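Local coordinates for protein YECBM32 (Yersinia enterocolitica, PDB 2JDA) that binds polygalacturonic acid, the backbone of pectin, as a periplasmic carbohydrate-binding module of the F5/8 type C (CBM32) kind, at residues L60-F64 against S126-E130; L87-T93 against S141-K145. One frame throughout, in Å; residues are numbered along the deposited sequence.

Interaction 1 (L60-F64 against S126-E130); sequences LIVPF and SAINE. With CA (calcium ion), chain C.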
loop_
_atom_site.group_PDB
_atom_site.type_symbol
_atom_site.label_atom_id
_atom_site.label_comp_id
_atom_site.label_asym_id
_atom_site.label_seq_id
_atom_site.Cartn_x
_atom_site.Cartn_y
_atom_site.Cartn_z
ATOM N N LEU A 60 3.550 -2.301 -6.066
ATOM C CA LEU A 60 2.295 -2.777 -6.641
ATOM C C LEU A 60 1.194 -2.558 -5.595
ATOM O O LEU A 60 1.322 -3.029 -4.475
ATOM C CB LEU A 60 2.402 -4.260 -6.994
ATOM C CG LEU A 60 1.058 -4.928 -7.384
ATOM C CD1 LEU A 60 0.557 -4.474 -8.723
ATOM C CD2 LEU A 60 1.185 -6.446 -7.369
ATOM N N ILE A 61 0.133 -1.871 -5.962
ATOM C CA ILE A 61 -1.034 -1.665 -5.116
ATOM C C ILE A 61 -2.278 -2.170 -5.828
ATOM O O ILE A 61 -2.520 -1.881 -6.995
ATOM C CB ILE A 61 -1.148 -0.199 -4.613
ATOM C CG1 ILE A 61 -2.261 -0.114 -3.577
ATOM C CG2 ILE A 61 -1.333 0.802 -5.754
ATOM C CD1 ILE A 61 -2.330 1.221 -2.865
ATOM N N VAL A 62 -3.044 -2.983 -5.096
ATOM C CA VAL A 62 -4.272 -3.605 -5.584
ATOM C C VAL A 62 -5.396 -3.178 -4.626
ATOM O O VAL A 62 -5.698 -3.878 -3.664
ATOM C CB VAL A 62 -4.111 -5.126 -5.680
ATOM C CG1 VAL A 62 -5.374 -5.742 -6.333
ATOM C CG2 VAL A 62 -2.816 -5.521 -6.427
ATOM N N PRO A 63 -5.983 -2.023 -4.850
ATOM C CA PRO A 63 -7.025 -1.542 -3.953
ATOM C C PRO A 63 -8.325 -2.323 -4.151
ATOM O O PRO A 63 -8.596 -2.822 -5.241
ATOM C CB PRO A 63 -7.139 -0.057 -4.305
ATOM C CG PRO A 63 -6.745 0.008 -5.739
ATOM C CD PRO A 63 -5.679 -1.022 -5.905
ATOM N N PHE A 64 -9.150 -2.357 -3.124
ATOM C CA PHE A 64 -10.457 -3.022 -3.159
ATOM C C PHE A 64 -11.461 -2.257 -3.992
ATOM O O PHE A 64 -11.552 -1.028 -3.894
ATOM C CB PHE A 64 -10.952 -3.092 -1.705
ATOM C CG PHE A 64 -12.275 -3.794 -1.508
ATOM C CD1 PHE A 64 -12.447 -5.125 -1.848
ATOM C CD2 PHE A 64 -13.334 -3.103 -0.917
ATOM C CE1 PHE A 64 -13.683 -5.758 -1.626
ATOM C CE2 PHE A 64 -14.563 -3.744 -0.701
ATOM C CZ PHE A 64 -14.704 -5.055 -1.061
ATOM N N SER A 126 -10.619 2.667 4.025
ATOM C CA SER A 126 -9.442 2.371 3.233
ATOM C C SER A 126 -9.324 0.874 3.151
ATOM O O SER A 126 -9.276 0.216 4.190
ATOM C CB SER A 126 -8.190 2.956 3.899
ATOM O OG SER A 126 -8.238 4.384 3.990
ATOM N N ALA A 127 -9.309 0.298 1.958
ATOM C CA ALA A 127 -9.303 -1.146 1.837
ATOM C C ALA A 127 -8.354 -1.546 0.694
ATOM O O ALA A 127 -8.495 -1.059 -0.424
ATOM C CB ALA A 127 -10.730 -1.673 1.602
ATOM N N ILE A 128 -7.407 -2.413 0.986
ATOM C CA ILE A 128 -6.356 -2.814 0.057
ATOM C C ILE A 128 -6.269 -4.329 0.030
ATOM O O ILE A 128 -6.047 -4.947 1.053
ATOM C CB ILE A 128 -4.998 -2.153 0.397
ATOM C CG1 ILE A 128 -5.122 -0.627 0.369
ATOM C CG2 ILE A 128 -3.974 -2.626 -0.564
ATOM C CD1 ILE A 128 -3.900 0.160 0.940
ATOM N N ASN A 129 -6.434 -4.906 -1.161
ATOM C CA ASN A 129 -6.339 -6.357 -1.293
ATOM C C ASN A 129 -4.910 -6.854 -1.182
ATOM O O ASN A 129 -4.627 -7.904 -0.566
ATOM C CB ASN A 129 -6.915 -6.822 -2.630
ATOM C CG ASN A 129 -8.394 -6.516 -2.818
ATOM O OD1 ASN A 129 -9.152 -6.353 -1.869
ATOM N ND2 ASN A 129 -8.824 -6.421 -4.112
ATOM N N GLU A 130 -3.970 -6.144 -1.807
ATOM C CA GLU A 130 -2.602 -6.606 -1.858
ATOM C C GLU A 130 -1.675 -5.427 -2.171
ATOM O O GLU A 130 -2.016 -4.450 -2.846
ATOM C CB GLU A 130 -2.473 -7.666 -2.958
ATOM C CG GLU A 130 -1.362 -8.631 -2.763
ATOM C CD GLU A 130 -1.494 -9.605 -1.589
ATOM O OE1 GLU A 130 -2.561 -9.966 -0.992
ATOM O OE2 GLU A 130 -0.419 -9.950 -1.205
HETATM CA CA CA C . -4.607 -10.115 0.330
#

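Interaction 2 (L87-T93 against S141-K145); sequences LAEGLET and SRAIK. With SO4 (sulfate ion), chain H.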
loop_
_atom_site.group_PDB
_atom_site.type_symbol
_atom_site.label_atom_id
_atom_site.label_comp_id
_atom_site.label_asym_id
_atom_site.label_seq_id
_atom_site.Cartn_x
_atom_site.Cartn_y
_atom_site.Cartn_z
ATOM N N LEU A 87 7.674 9.278 -0.389
ATOM C CA LEU A 87 7.800 8.951 -1.808
ATOM C C LEU A 87 6.837 9.765 -2.619
ATOM O O LEU A 87 7.210 10.211 -3.721
ATOM C CB LEU A 87 7.526 7.512 -2.085
ATOM C CG LEU A 87 8.543 6.479 -1.668
ATOM C CD1 LEU A 87 8.077 5.062 -2.021
ATOM C CD2 LEU A 87 9.935 6.780 -2.313
ATOM N N ALA A 88 5.626 9.974 -2.109
ATOM C CA ALA A 88 4.606 10.830 -2.672
ATOM C C ALA A 88 3.483 11.026 -1.673
ATOM O O ALA A 88 3.157 10.129 -0.897
ATOM C CB ALA A 88 4.065 10.229 -3.999
ATOM N N GLU A 89 2.854 12.181 -1.708
ATOM C CA GLU A 89 1.749 12.492 -0.830
ATOM C C GLU A 89 0.503 12.872 -1.637
ATOM O O GLU A 89 0.613 13.465 -2.742
ATOM C CB GLU A 89 2.095 13.591 0.162
ATOM C CG GLU A 89 3.174 13.234 1.137
ATOM C CD GLU A 89 3.300 14.249 2.264
ATOM O OE1 GLU A 89 2.430 14.291 3.180
ATOM O OE2 GLU A 89 4.311 14.974 2.260
ATOM N N GLY A 90 -0.667 12.538 -1.102
ATOM C CA GLY A 90 -1.952 12.929 -1.672
ATOM C C GLY A 90 -2.220 12.327 -3.052
ATOM O O GLY A 90 -2.766 12.993 -3.931
ATOM N N LEU A 91 -1.834 11.085 -3.253
ATOM C CA LEU A 91 -2.173 10.302 -4.430
ATOM C C LEU A 91 -3.592 9.772 -4.369
ATOM O O LEU A 91 -4.130 9.618 -3.283
ATOM C CB LEU A 91 -1.276 9.028 -4.538
ATOM C CG LEU A 91 0.217 9.273 -4.611
ATOM C CD1 LEU A 91 0.990 8.010 -4.641
ATOM C CD2 LEU A 91 0.537 10.020 -5.879
ATOM N N GLU A 92 -4.177 9.456 -5.512
ATOM C CA GLU A 92 -5.384 8.640 -5.589
ATOM C C GLU A 92 -5.121 7.468 -6.496
ATOM O O GLU A 92 -4.487 7.626 -7.557
ATOM C CB GLU A 92 -6.523 9.430 -6.202
ATOM C CG GLU A 92 -7.186 10.468 -5.353
ATOM C CD GLU A 92 -8.399 10.982 -6.132
ATOM O OE1 GLU A 92 -9.505 10.833 -5.676
ATOM O OE2 GLU A 92 -8.216 11.456 -7.274
ATOM N N THR A 93 -5.650 6.305 -6.167
ATOM C CA THR A 93 -5.624 5.161 -7.060
ATOM C C THR A 93 -6.548 5.411 -8.244
ATOM O O THR A 93 -7.483 6.185 -8.200
ATOM C CB THR A 93 -5.989 3.838 -6.393
ATOM O OG1 THR A 93 -7.321 3.888 -5.828
ATOM C CG2 THR A 93 -4.996 3.528 -5.294
ATOM N N SER A 141 4.171 1.384 -15.861
ATOM C CA SER A 141 4.659 2.175 -14.757
ATOM C C SER A 141 3.861 3.448 -14.619
ATOM O O SER A 141 3.631 4.142 -15.614
ATOM C CB SER A 141 6.112 2.530 -15.004
ATOM O OG SER A 141 6.938 1.394 -14.919
ATOM N N ARG A 142 3.435 3.752 -13.399
ATOM C CA ARG A 142 2.858 5.043 -13.045
ATOM C C ARG A 142 3.842 5.745 -12.128
ATOM O O ARG A 142 4.003 5.388 -10.973
ATOM C CB ARG A 142 1.511 4.901 -12.356
ATOM C CG ARG A 142 0.914 6.187 -11.885
ATOM C CD ARG A 142 -0.319 5.987 -11.073
ATOM N NE ARG A 142 -0.697 7.212 -10.404
ATOM C CZ ARG A 142 -1.732 7.321 -9.576
ATOM N NH1 ARG A 142 -2.524 6.267 -9.326
ATOM N NH2 ARG A 142 -1.970 8.483 -8.987
ATOM N N ALA A 143 4.545 6.722 -12.684
ATOM C CA ALA A 143 5.539 7.441 -11.900
ATOM C C ALA A 143 4.819 8.384 -10.939
ATOM O O ALA A 143 3.966 9.164 -11.351
ATOM C CB ALA A 143 6.502 8.207 -12.799
ATOM N N ILE A 144 5.162 8.334 -9.640
ATOM C CA ILE A 144 4.391 9.089 -8.643
ATOM C C ILE A 144 5.019 10.318 -8.131
ATOM O O ILE A 144 4.312 11.183 -7.547
ATOM C CB ILE A 144 3.909 8.218 -7.467
ATOM C CG1 ILE A 144 5.097 7.587 -6.729
ATOM C CG2 ILE A 144 2.964 7.157 -7.978
ATOM C CD1 ILE A 144 4.704 6.823 -5.474
ATOM N N LYS A 145 6.312 10.422 -8.312
ATOM C CA LYS A 145 6.985 11.716 -8.092
ATOM C C LYS A 145 8.262 11.784 -8.950
ATOM O O LYS A 145 8.857 10.704 -9.226
ATOM C CB LYS A 145 7.274 11.862 -6.590
ATOM C CG LYS A 145 7.969 13.156 -6.208
ATOM C CD LYS A 145 8.188 13.174 -4.684
ATOM C CE LYS A 145 8.955 14.364 -4.237
ATOM N NZ LYS A 145 9.197 14.218 -2.743
HETATM S S SO4 H . 6.847 0.129 -18.382
HETATM O O1 SO4 H . 5.532 0.729 -18.405
HETATM O O2 SO4 H . 7.236 -0.122 -16.976
HETATM O O3 SO4 H . 6.717 -1.185 -19.026
HETATM O O4 SO4 H . 7.766 1.031 -18.876
#

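Interaction 1 (L60-F64 against S126-E130)
V62 faces both N129 and E130, so this antiparallel strand pairing contains a classic beta bulge. It lies within the beta-sandwich of the F5/8 type C fold, and the bulged residues also belong to the calcium site.

Backbone hydrogen bonds hold the pairing. V62 N donates to E130 O at 2.9 Å. V62 O takes a bond from N129 N at 2.8 Å and a weak, longer one from E130 N. Two successive amides thus turn to one carbonyl, which defines the bulge. Beyond it, F64 N donates to A127 O at 3.1 Å with a nearly straight N-H...O angle of 173°. The donor stands above the plane of that carbonyl.

The bulge also presents metal ligands. N129 O and E130 OE1 each bind calcium at 2.4 Å. N28, D31, D33 and T36 are the other residues of the site. The E130 chain bends at the CB-CG bond (chi2 68°), which carries its carboxylate away from V62 toward the metal. The second oxygen, OE2, is hydrogen-bonded to G32 N.

Apolar packing differs on the two faces. I61 CD1 meets I128 CD1 at 4.3 Å on the buried side, where F73 and L71 of strand 71-78 also pack. On the other face the side chains of V62 and E130 run side by side.

F64 CB touches A127 CB at 3.6 Å, and R37 makes a cation-pi contact with the F64 ring. The N129 amide is turned 78° from the ring plane, and its OD1 sits at the ring edge, 3.5 Å from F64 CD1.

Interaction 2 (L87-T93 against S141-K145)
E92 O is gripped by both terminal nitrogens of R142. NH1 and NH2 each donate to it at 3.0 Å, so the guanidinium meets one oxygen end-on. The oxygen lies in the guanidinium plane, only 3° out of it. Both nitrogens reach the carbonyl from the same face of its plane. Both N-H...O bonds are bent to a similar degree, as expected when one acceptor is shared. The R142 side chain is extended from CG to NE, which lets it span the gap to strand 85-92. NH1 also forms a salt bridge with E101, which helps to fix the rotation of the group.

The apolar part centres on I144. Its CD1 lies 3.8 Å from A88 CB, and its CG2 lies 4.0 Å from L91 CD1. I144 and L91 cross at about a right angle. With chi1 at 60°, CG1 of I144 sits between its own N and carbonyl carbon, and CD1 reaches both A88 and L91.

K145, the last residue, runs its extended chain past L87. Its CD comes within 3.3 Å of L87 O.

At the far end of the segment, S141 holds a sulfate ion, probably from the crystallisation liquor. S141 N donates to O1 at 3.0 Å, and OG to O2 at 2.6 Å.

The contact fastens the C-terminal tail across the edge strand 85-92 by a side-chain grip and a small apolar patch. The arginine's charge is probably balanced by E101, while the carbonyl of E92 adds a neutral acceptor.

How the interactions relate
The centres of interactions 1 and 2 lie 14 Å apart. Their segments alternate along the chain: 60-64, 87-93, 126-130, then 141-145. Strands 53-63, 125-133 and 141-143 belong to the mixed sheet, which both contacts reach. Strand 85-92 is an outermost strand of the five-stranded antiparallel sheet. Interaction 1 therefore joins strands within one sheet, whereas interaction 2 joins the two sheets near the end of the chain. They touch through T93: its OG1 packs on P63 CG at 3.9 Å, and its CG2 on I61 CD1 at 4.3 Å. One contact helps to form the calcium site, and the other secures the C-terminal tail.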